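Local coordinates for Ice-binding protein 1 (PDB 6BG8) that binds ice, anchoring its bacterium to the ice surface and restraining the growth of ice crystals as an antifreeze adhesin, at residues A[1-6]-A[108-113]; A[20-25]-A[33-38]; A[97-102]-A[185-190]; A[116-121]-A[136-141]; A[126-131]-A[155-160]. All coordinates share one frame; numbering follows the deposited sequence.

Interaction 1: A[1-6]-A[108-113]; sequences MNPLAP and PNAATQ. With SO4 (sulfate ion), chain C.
The puckered rings of P3 and P108 each offer one corner to an aliphatic carbon of the facing segment. P3 CG lies 3.8 Å from A110 CB, and the CG corner of P108 is met by L4 CD2 at 4.2 Å. P3 also touches the side chains of V128, V153 and N107. The one flat group, the side-chain end of N109, leans on L4, with N109 CG 4.2 Å from L4 CB. Together they fasten the extended start of this ice-binding domain over the end of a beta-solenoid, next to the chain that leads into strand 112-114.

A110 sits centrally. Its CB points toward 1-6, packs against P3 and comes within 3.5 Å of M1 O, so one methyl serves both a ring and a backbone carbonyl. L4 CB points toward 108-113, and CG is anti to the backbone N (chi1 178°); beyond it CD2 reaches P108. F101 of helix 84-103 touches both L4 and P108, joining this surface patch to the helix beside the solenoid. N2 CB points the other way, and its carboxamide is held by two backbones: OD1 accepts from V153 N, and ND2 donates to D151 O.

The M1 side chain starts toward 108-113 but bends away, with M1 CB 3.6 Å from N109 O as its near point. The terminal amine does the polar work. M1 N donates to O2 of a sulfate ion, probably from the crystallisation liquor, at 3.0 Å. It also donates to a water 2.8 Å away, which in turn donates to N109 O at 2.8 Å.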
# COMPACT_ATOMS: atom_id res chain seq x y z
N MET A 1 -8.94 -11.42 20.31
CA MET A 1 -7.76 -12.08 19.78
C MET A 1 -7.14 -11.25 18.67
O MET A 1 -7.81 -10.38 18.09
CB MET A 1 -8.10 -13.48 19.25
CG MET A 1 -8.82 -14.36 20.24
SD MET A 1 -7.86 -14.62 21.74
CE MET A 1 -6.41 -15.39 21.06
N ASN A 2 -5.88 -11.53 18.37
CA ASN A 2 -5.20 -10.86 17.28
C ASN A 2 -5.96 -11.10 15.98
O ASN A 2 -6.29 -12.25 15.67
CB ASN A 2 -3.77 -11.38 17.15
CG ASN A 2 -2.86 -10.43 16.40
OD1 ASN A 2 -3.11 -9.21 16.35
ND2 ASN A 2 -1.78 -10.96 15.85
N PRO A 3 -6.24 -10.06 15.19
CA PRO A 3 -6.86 -10.29 13.88
C PRO A 3 -5.96 -11.15 12.99
O PRO A 3 -4.73 -11.12 13.10
CB PRO A 3 -7.01 -8.88 13.30
CG PRO A 3 -7.08 -8.01 14.50
CD PRO A 3 -6.18 -8.63 15.52
N LEU A 4 -6.60 -11.92 12.12
CA LEU A 4 -5.89 -12.66 11.09
C LEU A 4 -5.55 -11.71 9.94
O LEU A 4 -6.43 -11.02 9.42
CB LEU A 4 -6.74 -13.82 10.58
CG LEU A 4 -6.13 -14.68 9.46
CD1 LEU A 4 -4.86 -15.37 9.96
CD2 LEU A 4 -7.14 -15.71 8.95
N ALA A 5 -4.28 -11.65 9.58
CA ALA A 5 -3.88 -10.79 8.47
C ALA A 5 -4.25 -11.44 7.15
O ALA A 5 -4.36 -12.67 7.06
CB ALA A 5 -2.37 -10.53 8.52
N PRO A 6 -4.45 -10.64 6.10
CA PRO A 6 -4.72 -11.22 4.78
C PRO A 6 -3.50 -11.93 4.22
O PRO A 6 -2.36 -11.68 4.60
CB PRO A 6 -5.07 -10.00 3.92
CG PRO A 6 -4.32 -8.86 4.58
CD PRO A 6 -4.47 -9.17 6.06
N PRO A 108 -11.91 -13.19 10.31
CA PRO A 108 -12.18 -14.55 10.79
C PRO A 108 -11.84 -14.78 12.26
O PRO A 108 -12.47 -15.64 12.89
CB PRO A 108 -11.32 -15.42 9.87
CG PRO A 108 -11.20 -14.63 8.61
CD PRO A 108 -11.12 -13.19 9.07
N ASN A 109 -10.89 -14.03 12.83
CA ASN A 109 -10.40 -14.31 14.17
C ASN A 109 -10.57 -13.17 15.16
O ASN A 109 -10.10 -13.27 16.29
CB ASN A 109 -8.92 -14.70 14.11
CG ASN A 109 -8.70 -16.05 13.50
OD1 ASN A 109 -9.66 -16.80 13.31
ND2 ASN A 109 -7.45 -16.39 13.20
N ALA A 110 -11.24 -12.08 14.77
CA ALA A 110 -11.37 -10.95 15.68
C ALA A 110 -12.70 -10.25 15.45
O ALA A 110 -13.18 -10.17 14.32
CB ALA A 110 -10.22 -9.95 15.52
N ALA A 111 -13.27 -9.73 16.54
CA ALA A 111 -14.51 -8.98 16.46
C ALA A 111 -14.25 -7.56 15.98
O ALA A 111 -13.23 -6.95 16.31
CB ALA A 111 -15.21 -8.96 17.82
N THR A 112 -15.19 -7.03 15.21
CA THR A 112 -15.06 -5.70 14.63
C THR A 112 -15.33 -4.60 15.66
O THR A 112 -16.28 -4.67 16.44
CB THR A 112 -16.04 -5.56 13.46
OG1 THR A 112 -15.87 -6.66 12.56
CG2 THR A 112 -15.80 -4.26 12.73
N GLN A 113 -14.48 -3.57 15.64
CA GLN A 113 -14.63 -2.36 16.43
C GLN A 113 -14.97 -1.19 15.52
O GLN A 113 -14.79 -1.24 14.30
CB GLN A 113 -13.35 -2.04 17.21
CG GLN A 113 -12.83 -3.18 18.06
CD GLN A 113 -11.56 -2.81 18.79
OE1 GLN A 113 -10.54 -3.49 18.66
NE2 GLN A 113 -11.61 -1.73 19.57
S SO4 C . -6.63 -8.65 21.54
O1 SO4 C . -5.98 -9.90 21.17
O2 SO4 C . -8.09 -8.76 21.46
O3 SO4 C . -6.12 -8.24 22.83
O4 SO4 C . -6.34 -7.56 20.64
O HOH W 1 -11.02 -12.44 18.82

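Interaction 2: A[20-25]-A[33-38]; sequences QAITTT and GDLGIL
I22 sends its side chain straight at the 33-38 segment and can be followed outward atom by atom. CB points toward that segment. CG1 lies anti to the carbonyl carbon (chi1 -65°), where it faces the matching branch of I37, I22 CG1 to I37 CG1 being 4.3 Å. The chain then extends, and CD1 arrives at the backbone of G36: I22 CD1 is 3.2 Å from G36 O, a snug methyl-to-carbonyl approach. The same methyl also meets the branch point of L35, with I22 CD1 4.3 Å from L35 CG.

The exchange runs the other way through I37. Its CG2 settles against the carbonyl of Q20, I37 CG2 to Q20 O measuring 3.6 Å, while its CD1 reaches the backbone beside A21, with I37 CD1 3.9 Å from I22 N.

These two strands lie on different faces of the beta-solenoid: 34-37 pairs with 14-18 and 65-66, whereas 21-24 pairs with 45-46 and 226-229. Their axes come no closer than 7.0 Å and their directions differ by 127°, so they meet through side chains in the interior and not as neighbours in a sheet. M16, Y45 and F48 also touch I22, and M16 and Y45 touch L35. Y45 reaches I37 as well, so M16, Y45 and F48 belong to the same apolar core.

Q20 O and I22 N are both buried by the contact and have no hydrogen-bonding partner in the model; the atoms they face are the CG2 and CD1 methyls of I37.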
# COMPACT_ATOMS: atom_id res chain seq x y z
N GLN A 20 -4.04 0.68 -13.34
CA GLN A 20 -3.97 1.54 -14.52
C GLN A 20 -2.65 2.26 -14.70
O GLN A 20 -2.13 2.32 -15.81
CB GLN A 20 -5.09 2.60 -14.47
CG GLN A 20 -6.50 2.03 -14.60
CD GLN A 20 -6.71 1.33 -15.90
OE1 GLN A 20 -6.65 1.95 -16.96
NE2 GLN A 20 -6.98 0.03 -15.84
N ALA A 21 -2.08 2.80 -13.62
CA ALA A 21 -0.90 3.64 -13.77
C ALA A 21 -0.21 3.81 -12.42
O ALA A 21 -0.85 3.76 -11.37
CB ALA A 21 -1.25 5.02 -14.34
N ILE A 22 1.10 4.01 -12.48
CA ILE A 22 1.88 4.48 -11.34
C ILE A 22 2.68 5.68 -11.84
O ILE A 22 3.37 5.58 -12.86
CB ILE A 22 2.82 3.41 -10.78
CG1 ILE A 22 2.00 2.25 -10.20
CG2 ILE A 22 3.72 4.02 -9.69
CD1 ILE A 22 2.84 1.03 -9.85
N THR A 23 2.54 6.81 -11.16
CA THR A 23 3.18 8.04 -11.59
C THR A 23 3.90 8.69 -10.43
O THR A 23 3.56 8.49 -9.26
CB THR A 23 2.19 9.04 -12.19
OG1 THR A 23 1.42 9.65 -11.15
CG2 THR A 23 1.26 8.36 -13.20
N THR A 24 4.91 9.51 -10.77
CA THR A 24 5.64 10.28 -9.78
C THR A 24 6.09 11.60 -10.38
O THR A 24 6.38 11.70 -11.58
CB THR A 24 6.87 9.53 -9.22
OG1 THR A 24 7.45 10.31 -8.17
CG2 THR A 24 7.93 9.34 -10.30
N THR A 25 6.13 12.61 -9.53
CA THR A 25 6.92 13.79 -9.80
C THR A 25 8.38 13.48 -9.48
O THR A 25 8.73 12.40 -8.99
CB THR A 25 6.43 14.96 -8.98
OG1 THR A 25 6.69 14.68 -7.60
CG2 THR A 25 4.93 15.15 -9.15
N GLY A 33 11.03 -3.01 -2.81
CA GLY A 33 9.85 -3.63 -3.38
C GLY A 33 9.79 -3.38 -4.87
O GLY A 33 10.46 -2.49 -5.40
N ASP A 34 8.94 -4.16 -5.53
CA ASP A 34 8.72 -4.05 -6.97
C ASP A 34 7.60 -3.07 -7.28
O ASP A 34 6.79 -2.70 -6.43
CB ASP A 34 8.36 -5.43 -7.55
CG ASP A 34 9.51 -6.41 -7.47
OD1 ASP A 34 10.68 -5.97 -7.57
OD2 ASP A 34 9.26 -7.61 -7.29
N LEU A 35 7.54 -2.66 -8.55
CA LEU A 35 6.46 -1.84 -9.08
C LEU A 35 5.72 -2.65 -10.13
O LEU A 35 6.34 -3.36 -10.93
CB LEU A 35 6.99 -0.55 -9.70
CG LEU A 35 7.05 0.70 -8.82
CD1 LEU A 35 7.74 0.43 -7.49
CD2 LEU A 35 7.73 1.86 -9.56
N GLY A 36 4.39 -2.54 -10.15
CA GLY A 36 3.63 -3.23 -11.16
C GLY A 36 2.41 -2.47 -11.63
O GLY A 36 1.74 -1.82 -10.82
N ILE A 37 2.13 -2.55 -12.93
CA ILE A 37 0.87 -2.11 -13.52
C ILE A 37 0.20 -3.34 -14.11
O ILE A 37 0.85 -4.12 -14.83
CB ILE A 37 1.09 -1.02 -14.59
CG1 ILE A 37 1.76 0.21 -13.97
CG2 ILE A 37 -0.23 -0.66 -15.25
CD1 ILE A 37 2.18 1.28 -14.99
N LEU A 38 -1.07 -3.55 -13.78
CA LEU A 38 -1.73 -4.81 -14.11
C LEU A 38 -2.50 -4.78 -15.41
O LEU A 38 -2.59 -5.82 -16.09
CB LEU A 38 -2.70 -5.22 -12.99
CG LEU A 38 -2.13 -5.46 -11.59
CD1 LEU A 38 -3.26 -5.55 -10.58
CD2 LEU A 38 -1.28 -6.73 -11.53

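Interaction 3: A[97-102]-A[185-190]; sequences IAYNFL and RTAGKT
R185 and Y99 bury the most surface in this contact, with L102 next, and together they lay helix 84-103 along the beta-solenoid, here against the end of strand 182-186. This long helix flanking a solenoid is a hallmark of the DUF3494 ice-binding fold.

R185 points its CB toward the helix. Its CG is anti to the backbone N (chi1 -168°), and the chain then bends at chi2 and chi3 and crosses Y99 obliquely. R185 CD approaches the phenol at a slant, 3.4 Å from Y99 CE2. One carbon earlier, R185 CG rests on the side chain of L102, 3.8 Å from L102 CB. CG thus touches both helix residues, for Y99 CE2 is 3.7 Å from R185 CG, whereas CD keeps to the ring.

Y99 extends from the helix with its hydroxyl outermost. T186 O lies at the edge of its ring, near the ring plane, with Y99 CE2 3.6 Å away. The ring of W205 meets that of Y99 at an inclined angle.

At the polar end of the arginine, NH2 hydrogen-bonds to T157 OG1 on the neighbouring strand 154-158, while NH1 serves the helix. The guanidinium and phenol planes stand 80° apart, yet the tyrosine oxygen lies almost in the guanidinium plane, at its edge, where an N-H can point at it. The positive charge so close would probably polarise the hydroxyl. A187 adds its backbone to the surroundings of this oxygen, A187 CA being 3.5 Å from Y99 OH. The hydrogen bond from R185 NH1 to Y99 OH is 3.1 Å long, with an N-H...O angle of 157°.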
# COMPACT_ATOMS: atom_id res chain seq x y z
N ILE A 97 -7.96 -11.02 -4.12
CA ILE A 97 -8.19 -11.85 -2.93
C ILE A 97 -7.92 -11.05 -1.67
O ILE A 97 -8.72 -11.03 -0.73
CB ILE A 97 -7.31 -13.12 -2.98
CG1 ILE A 97 -7.78 -14.06 -4.10
CG2 ILE A 97 -7.34 -13.85 -1.62
CD1 ILE A 97 -6.80 -15.20 -4.42
N ALA A 98 -6.77 -10.35 -1.63
CA ALA A 98 -6.39 -9.65 -0.42
C ALA A 98 -7.31 -8.46 -0.14
O ALA A 98 -7.67 -8.21 1.03
CB ALA A 98 -4.94 -9.18 -0.52
N TYR A 99 -7.67 -7.68 -1.17
CA TYR A 99 -8.63 -6.60 -0.95
C TYR A 99 -9.93 -7.16 -0.38
O TYR A 99 -10.49 -6.61 0.58
CB TYR A 99 -8.90 -5.83 -2.25
CG TYR A 99 -9.96 -4.75 -2.04
CD1 TYR A 99 -11.32 -5.05 -2.16
CD2 TYR A 99 -9.61 -3.46 -1.68
CE1 TYR A 99 -12.29 -4.11 -1.93
CE2 TYR A 99 -10.58 -2.49 -1.45
CZ TYR A 99 -11.92 -2.83 -1.58
OH TYR A 99 -12.92 -1.91 -1.36
N ASN A 100 -10.41 -8.26 -0.97
CA ASN A 100 -11.68 -8.86 -0.54
C ASN A 100 -11.59 -9.37 0.89
O ASN A 100 -12.56 -9.28 1.65
CB ASN A 100 -12.05 -10.00 -1.48
CG ASN A 100 -12.73 -9.52 -2.75
OD1 ASN A 100 -12.93 -8.31 -2.95
ND2 ASN A 100 -13.08 -10.46 -3.62
N PHE A 101 -10.45 -9.95 1.27
CA PHE A 101 -10.25 -10.39 2.64
C PHE A 101 -10.41 -9.22 3.60
O PHE A 101 -11.11 -9.32 4.62
CB PHE A 101 -8.86 -11.03 2.77
CG PHE A 101 -8.54 -11.57 4.14
CD1 PHE A 101 -8.27 -10.72 5.22
CD2 PHE A 101 -8.45 -12.94 4.34
CE1 PHE A 101 -7.97 -11.24 6.48
CE2 PHE A 101 -8.14 -13.46 5.61
CZ PHE A 101 -7.90 -12.61 6.67
N LEU A 102 -9.77 -8.09 3.29
CA LEU A 102 -9.79 -6.95 4.18
C LEU A 102 -11.16 -6.28 4.19
O LEU A 102 -11.56 -5.72 5.22
CB LEU A 102 -8.71 -5.95 3.77
CG LEU A 102 -7.27 -6.36 4.07
CD1 LEU A 102 -6.28 -5.39 3.40
CD2 LEU A 102 -7.03 -6.41 5.58
N ARG A 185 -7.81 -0.44 4.22
CA ARG A 185 -8.68 -0.83 3.11
C ARG A 185 -9.70 0.27 2.92
O ARG A 185 -10.50 0.53 3.82
CB ARG A 185 -9.37 -2.16 3.40
CG ARG A 185 -10.09 -2.83 2.21
CD ARG A 185 -11.41 -2.15 1.82
NE ARG A 185 -12.41 -2.09 2.89
CZ ARG A 185 -13.70 -1.86 2.69
NH1 ARG A 185 -14.16 -1.68 1.45
NH2 ARG A 185 -14.54 -1.82 3.72
N THR A 186 -9.71 0.90 1.74
CA THR A 186 -10.72 1.91 1.45
C THR A 186 -11.53 1.49 0.24
O THR A 186 -10.96 1.07 -0.78
CB THR A 186 -10.10 3.30 1.22
OG1 THR A 186 -9.19 3.25 0.12
CG2 THR A 186 -9.37 3.78 2.47
N ALA A 187 -12.86 1.60 0.34
CA ALA A 187 -13.70 1.46 -0.85
C ALA A 187 -13.57 2.67 -1.77
O ALA A 187 -13.85 2.56 -2.97
CB ALA A 187 -15.17 1.26 -0.45
N GLY A 188 -13.15 3.80 -1.22
CA GLY A 188 -12.78 4.98 -1.98
C GLY A 188 -11.28 5.07 -2.13
O GLY A 188 -10.57 4.06 -2.20
N LYS A 189 -10.79 6.30 -2.18
CA LYS A 189 -9.36 6.51 -2.38
C LYS A 189 -8.65 6.69 -1.04
O LYS A 189 -9.27 6.99 -0.02
CB LYS A 189 -9.11 7.74 -3.25
CG LYS A 189 -9.53 9.05 -2.61
CD LYS A 189 -9.20 10.22 -3.53
CE LYS A 189 -9.79 11.52 -2.99
NZ LYS A 189 -9.65 12.65 -3.97
N THR A 190 -7.34 6.50 -1.07
CA THR A 190 -6.47 6.82 0.06
C THR A 190 -5.54 7.96 -0.35
O THR A 190 -4.85 7.88 -1.38
CB THR A 190 -5.66 5.60 0.51
OG1 THR A 190 -6.55 4.60 1.03
CG2 THR A 190 -4.66 5.99 1.59

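Interaction 4: A[116-121]-A[136-141]; sequences PIELGN and TLQTGT
E118 sets its CG anti to the backbone N (chi1 170°) and then bends at chi2 (61°), which sets CD beside T136 and T139. T136 answers with OG1 in the crowded position between its backbone N and carbonyl carbon, 2.8 Å from E118 OE1. That hydroxyl donates from above the carboxylate plane.

OE2 is the more heavily gripped oxygen. Q138 N donates to the syn lone pair of E118 OE2 at 2.8 Å. T139 N reaches E118 OE2 from above the plane, at 3.1 Å. G120 N comes in on the anti side, 2.8 Å from E118 OE2. Three backbone amides on one oxygen fix the carboxylate's rotation and would probably favour its ionised form.

In the beta-solenoid these loops, one before strand 122-125 and one, 138-141, after strand 135-137, belong to adjacent coils. The backbones form a single bridge, E118 with T136: T136 N donates to I117 O, and L119 N to T136 O, each at 2.8 Å. L137 CD1 packs on G120, 3.7 Å from G120 N.

Water borders the cluster. One molecule donates to E118 OE1 and accepts from Q138 NE2; another donates to N121 OD1 and accepts from T141 N.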
# COMPACT_ATOMS: atom_id res chain seq x y z
N PRO A 116 -13.07 5.34 14.37
CA PRO A 116 -13.43 6.76 14.45
C PRO A 116 -13.22 7.45 13.11
O PRO A 116 -12.34 7.09 12.34
CB PRO A 116 -12.46 7.32 15.50
CG PRO A 116 -12.07 6.11 16.31
CD PRO A 116 -11.99 5.00 15.31
N ILE A 117 -14.03 8.48 12.85
CA ILE A 117 -13.88 9.17 11.57
C ILE A 117 -12.73 10.17 11.58
O ILE A 117 -12.34 10.65 10.50
CB ILE A 117 -15.19 9.84 11.12
CG1 ILE A 117 -15.68 10.85 12.16
CG2 ILE A 117 -16.24 8.77 10.85
CD1 ILE A 117 -16.83 11.73 11.68
N GLU A 118 -12.19 10.50 12.75
CA GLU A 118 -10.94 11.23 12.87
C GLU A 118 -9.99 10.41 13.73
O GLU A 118 -10.34 10.03 14.86
CB GLU A 118 -11.14 12.63 13.47
CG GLU A 118 -9.83 13.35 13.85
CD GLU A 118 -8.92 13.59 12.66
OE1 GLU A 118 -9.41 14.05 11.61
OE2 GLU A 118 -7.69 13.33 12.76
N LEU A 119 -8.80 10.12 13.20
CA LEU A 119 -7.84 9.26 13.88
C LEU A 119 -6.71 10.03 14.56
O LEU A 119 -5.89 9.42 15.26
CB LEU A 119 -7.26 8.23 12.90
CG LEU A 119 -8.24 7.18 12.38
CD1 LEU A 119 -7.63 6.33 11.26
CD2 LEU A 119 -8.72 6.28 13.51
N GLY A 120 -6.65 11.35 14.39
CA GLY A 120 -5.61 12.12 15.04
C GLY A 120 -5.78 12.16 16.55
O GLY A 120 -6.89 12.11 17.09
N ASN A 121 -4.64 12.23 17.24
CA ASN A 121 -4.55 12.33 18.71
C ASN A 121 -5.10 11.10 19.41
O ASN A 121 -5.43 11.15 20.60
CB ASN A 121 -5.23 13.59 19.23
CG ASN A 121 -4.53 14.86 18.79
OD1 ASN A 121 -3.30 14.91 18.69
ND2 ASN A 121 -5.31 15.90 18.51
N THR A 136 -10.52 10.71 8.36
CA THR A 136 -9.41 11.63 8.25
C THR A 136 -8.43 11.39 9.39
O THR A 136 -8.81 10.96 10.48
CB THR A 136 -9.88 13.09 8.25
OG1 THR A 136 -10.80 13.30 9.33
CG2 THR A 136 -10.57 13.41 6.93
N LEU A 137 -7.16 11.67 9.10
CA LEU A 137 -6.08 11.62 10.08
C LEU A 137 -5.36 12.96 9.95
O LEU A 137 -4.44 13.09 9.15
CB LEU A 137 -5.16 10.43 9.83
CG LEU A 137 -3.80 10.34 10.53
CD1 LEU A 137 -3.89 10.73 12.00
CD2 LEU A 137 -3.27 8.92 10.38
N GLN A 138 -5.82 13.96 10.71
CA GLN A 138 -5.27 15.30 10.51
C GLN A 138 -5.16 16.14 11.78
O GLN A 138 -4.38 17.09 11.82
CB GLN A 138 -6.10 16.07 9.48
CG GLN A 138 -7.58 16.20 9.79
CD GLN A 138 -8.36 16.65 8.56
OE1 GLN A 138 -7.79 16.86 7.49
NE2 GLN A 138 -9.68 16.76 8.70
N THR A 139 -5.92 15.82 12.83
CA THR A 139 -5.82 16.68 14.02
C THR A 139 -4.53 16.46 14.78
O THR A 139 -4.19 17.28 15.65
CB THR A 139 -7.01 16.45 14.95
OG1 THR A 139 -7.04 15.07 15.36
CG2 THR A 139 -8.31 16.79 14.25
N GLY A 140 -3.81 15.39 14.48
CA GLY A 140 -2.61 15.06 15.23
C GLY A 140 -2.10 13.71 14.76
O GLY A 140 -2.40 13.27 13.66
N THR A 141 -1.35 13.07 15.64
CA THR A 141 -0.69 11.81 15.34
C THR A 141 -1.59 10.66 15.74
O THR A 141 -2.23 10.69 16.79
CB THR A 141 0.63 11.72 16.11
OG1 THR A 141 1.54 12.71 15.61
CG2 THR A 141 1.25 10.34 15.96
O HOH W 2 -10.86 16.33 11.53
O HOH W 3 -9.18 14.75 17.10
O HOH W 4 -0.92 14.19 18.31

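Interaction 5: A[126-131]-A[155-160]; sequences RGVYKT and IFTIGG. With SO4 (sulfate ion), chain C.
Y129 and F156 stand side by side on parallel strands of successive coils in one wall of the beta-solenoid, and they mark its tightly packed side. Strands 127-131 and 154-158 run 13° apart, and five backbone hydrogen bonds join the two segments, from I155 N to G127 O at one end to G159 N to T131 O at the other. Two of the matched positions pair like with like, V128 with I155 and Y129 with F156. V128 and I155 sit on the face of K130 and T157, while Y129 and F156 share the opposite face with T131 and I158.

The two aromatic rings point the same way with planes 17° apart. The rings are displaced along their planes, centroids 5.3 Å apart, and barely overlap; the close touch is instead Y129 CB to F156 CD2, at 3.8 Å. L124 touches both side chains, and W184 stacks on F156. The hydroxyl of Y129 is held by the carbonyl of T125.

On the other face the fit relaxes toward the K130 end. T157 CG2 lies against K130 CB at 3.7 Å, but the lysine is partly exposed and its chain, extended through chi3, turns only at its last bond. At the other end R126, modelled in two conformers, takes no part in the strand pairing; it makes a salt bridge with D149 and reaches a sulfate ion probably from the crystallisation liquor, a contact to be read with caution.

T157 OG1 is held by R185 NH2. It also shares a water with the lysine, 3.0 Å from T157 OG1 and 2.9 Å from K130 NZ.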
# COMPACT_ATOMS: atom_id res chain seq x y z
N ARG A 126 -4.31 -3.17 18.79
CA ARG A 126 -4.58 -4.02 17.64
C ARG A 126 -6.06 -4.37 17.56
O ARG A 126 -6.80 -4.31 18.55
CB ARG A 126 -3.73 -5.29 17.70
CG ARG A 126 -4.23 -6.30 18.68
CD ARG A 126 -3.06 -7.06 19.25
NE ARG A 126 -3.46 -8.28 19.92
CZ ARG A 126 -2.66 -9.32 20.11
NH1 ARG A 126 -1.41 -9.28 19.65
NH2 ARG A 126 -3.11 -10.40 20.74
N GLY A 127 -6.49 -4.73 16.37
CA GLY A 127 -7.87 -5.07 16.14
C GLY A 127 -8.28 -4.70 14.73
O GLY A 127 -7.45 -4.35 13.90
N VAL A 128 -9.59 -4.77 14.51
CA VAL A 128 -10.25 -4.48 13.24
C VAL A 128 -11.17 -3.30 13.47
O VAL A 128 -12.11 -3.39 14.28
CB VAL A 128 -11.06 -5.68 12.73
CG1 VAL A 128 -11.79 -5.29 11.43
CG2 VAL A 128 -10.16 -6.88 12.54
N TYR A 129 -10.94 -2.21 12.75
CA TYR A 129 -11.68 -0.96 12.93
C TYR A 129 -12.41 -0.64 11.64
O TYR A 129 -11.78 -0.41 10.60
CB TYR A 129 -10.72 0.17 13.32
CG TYR A 129 -10.02 -0.09 14.63
CD1 TYR A 129 -8.82 -0.78 14.67
CD2 TYR A 129 -10.58 0.32 15.83
CE1 TYR A 129 -8.18 -1.03 15.87
CE2 TYR A 129 -9.95 0.08 17.04
CZ TYR A 129 -8.74 -0.60 17.05
OH TYR A 129 -8.11 -0.85 18.25
N LYS A 130 -13.74 -0.62 11.71
CA LYS A 130 -14.59 -0.50 10.53
C LYS A 130 -15.47 0.74 10.64
O LYS A 130 -15.97 1.07 11.72
CB LYS A 130 -15.47 -1.74 10.37
CG LYS A 130 -16.32 -1.75 9.11
CD LYS A 130 -17.16 -3.02 9.08
CE LYS A 130 -18.21 -2.99 7.97
NZ LYS A 130 -17.61 -2.82 6.62
N THR A 131 -15.63 1.43 9.51
CA THR A 131 -16.63 2.48 9.37
C THR A 131 -17.05 2.52 7.92
O THR A 131 -16.27 2.18 7.02
CB THR A 131 -16.11 3.86 9.80
OG1 THR A 131 -17.15 4.84 9.64
CG2 THR A 131 -14.92 4.26 8.96
N ILE A 155 -6.13 -3.60 11.40
CA ILE A 155 -6.85 -3.50 10.14
C ILE A 155 -7.83 -2.35 10.26
O ILE A 155 -8.65 -2.32 11.18
CB ILE A 155 -7.58 -4.81 9.79
CG1 ILE A 155 -6.55 -5.91 9.51
CG2 ILE A 155 -8.49 -4.60 8.58
CD1 ILE A 155 -7.14 -7.31 9.42
N PHE A 156 -7.72 -1.41 9.33
CA PHE A 156 -8.67 -0.32 9.18
C PHE A 156 -9.40 -0.52 7.87
O PHE A 156 -8.77 -0.59 6.81
CB PHE A 156 -7.96 1.03 9.21
CG PHE A 156 -7.26 1.29 10.50
CD1 PHE A 156 -5.96 0.84 10.71
CD2 PHE A 156 -7.91 1.93 11.54
CE1 PHE A 156 -5.32 1.06 11.93
CE2 PHE A 156 -7.29 2.15 12.74
CZ PHE A 156 -6.00 1.71 12.94
N THR A 157 -10.72 -0.65 7.94
CA THR A 157 -11.50 -1.00 6.76
C THR A 157 -12.65 -0.00 6.62
O THR A 157 -13.51 0.11 7.49
CB THR A 157 -11.98 -2.45 6.83
OG1 THR A 157 -12.76 -2.73 5.67
CG2 THR A 157 -12.75 -2.76 8.12
N ILE A 158 -12.65 0.73 5.50
CA ILE A 158 -13.29 2.04 5.41
C ILE A 158 -14.15 2.09 4.16
O ILE A 158 -13.66 1.83 3.06
CB ILE A 158 -12.23 3.16 5.39
CG1 ILE A 158 -11.51 3.20 6.74
CG2 ILE A 158 -12.87 4.51 5.02
CD1 ILE A 158 -10.22 4.07 6.76
N GLY A 159 -15.43 2.44 4.34
CA GLY A 159 -16.37 2.47 3.23
C GLY A 159 -16.28 3.69 2.35
O GLY A 159 -16.81 3.68 1.24
N GLY A 160 -15.61 4.74 2.82
CA GLY A 160 -15.36 5.90 1.99
C GLY A 160 -13.89 6.07 1.68
O GLY A 160 -13.19 5.11 1.35
S SO4 C . -6.63 -8.65 21.54
O1 SO4 C . -5.98 -9.90 21.17
O2 SO4 C . -8.09 -8.76 21.46
O3 SO4 C . -6.12 -8.24 22.83
O4 SO4 C . -6.34 -7.56 20.64
O HOH W 5 -15.18 -4.40 6.40

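Interactions 1, 3, 4 and 5 gather toward one end of the solenoid, with interaction 5 as the hub: its centre lies about 10 Å from that of interaction 3 and about 11 Å from that of interaction 1. Strand 127-131 pairs with 112-114, and 154-158 with 182-186, so the three contacts follow successive strands. F101 also carries interaction 1 to the helix of interaction 3, and one sulfate is touched from both 1 and 5. Interaction 4 lies about 14 Å, centre to centre, from 5. Interaction 2 stands apart, about 30 Å from interaction 1 between centres. All five lie away from the T212-N215 motif, assigned to ice binding by similarity.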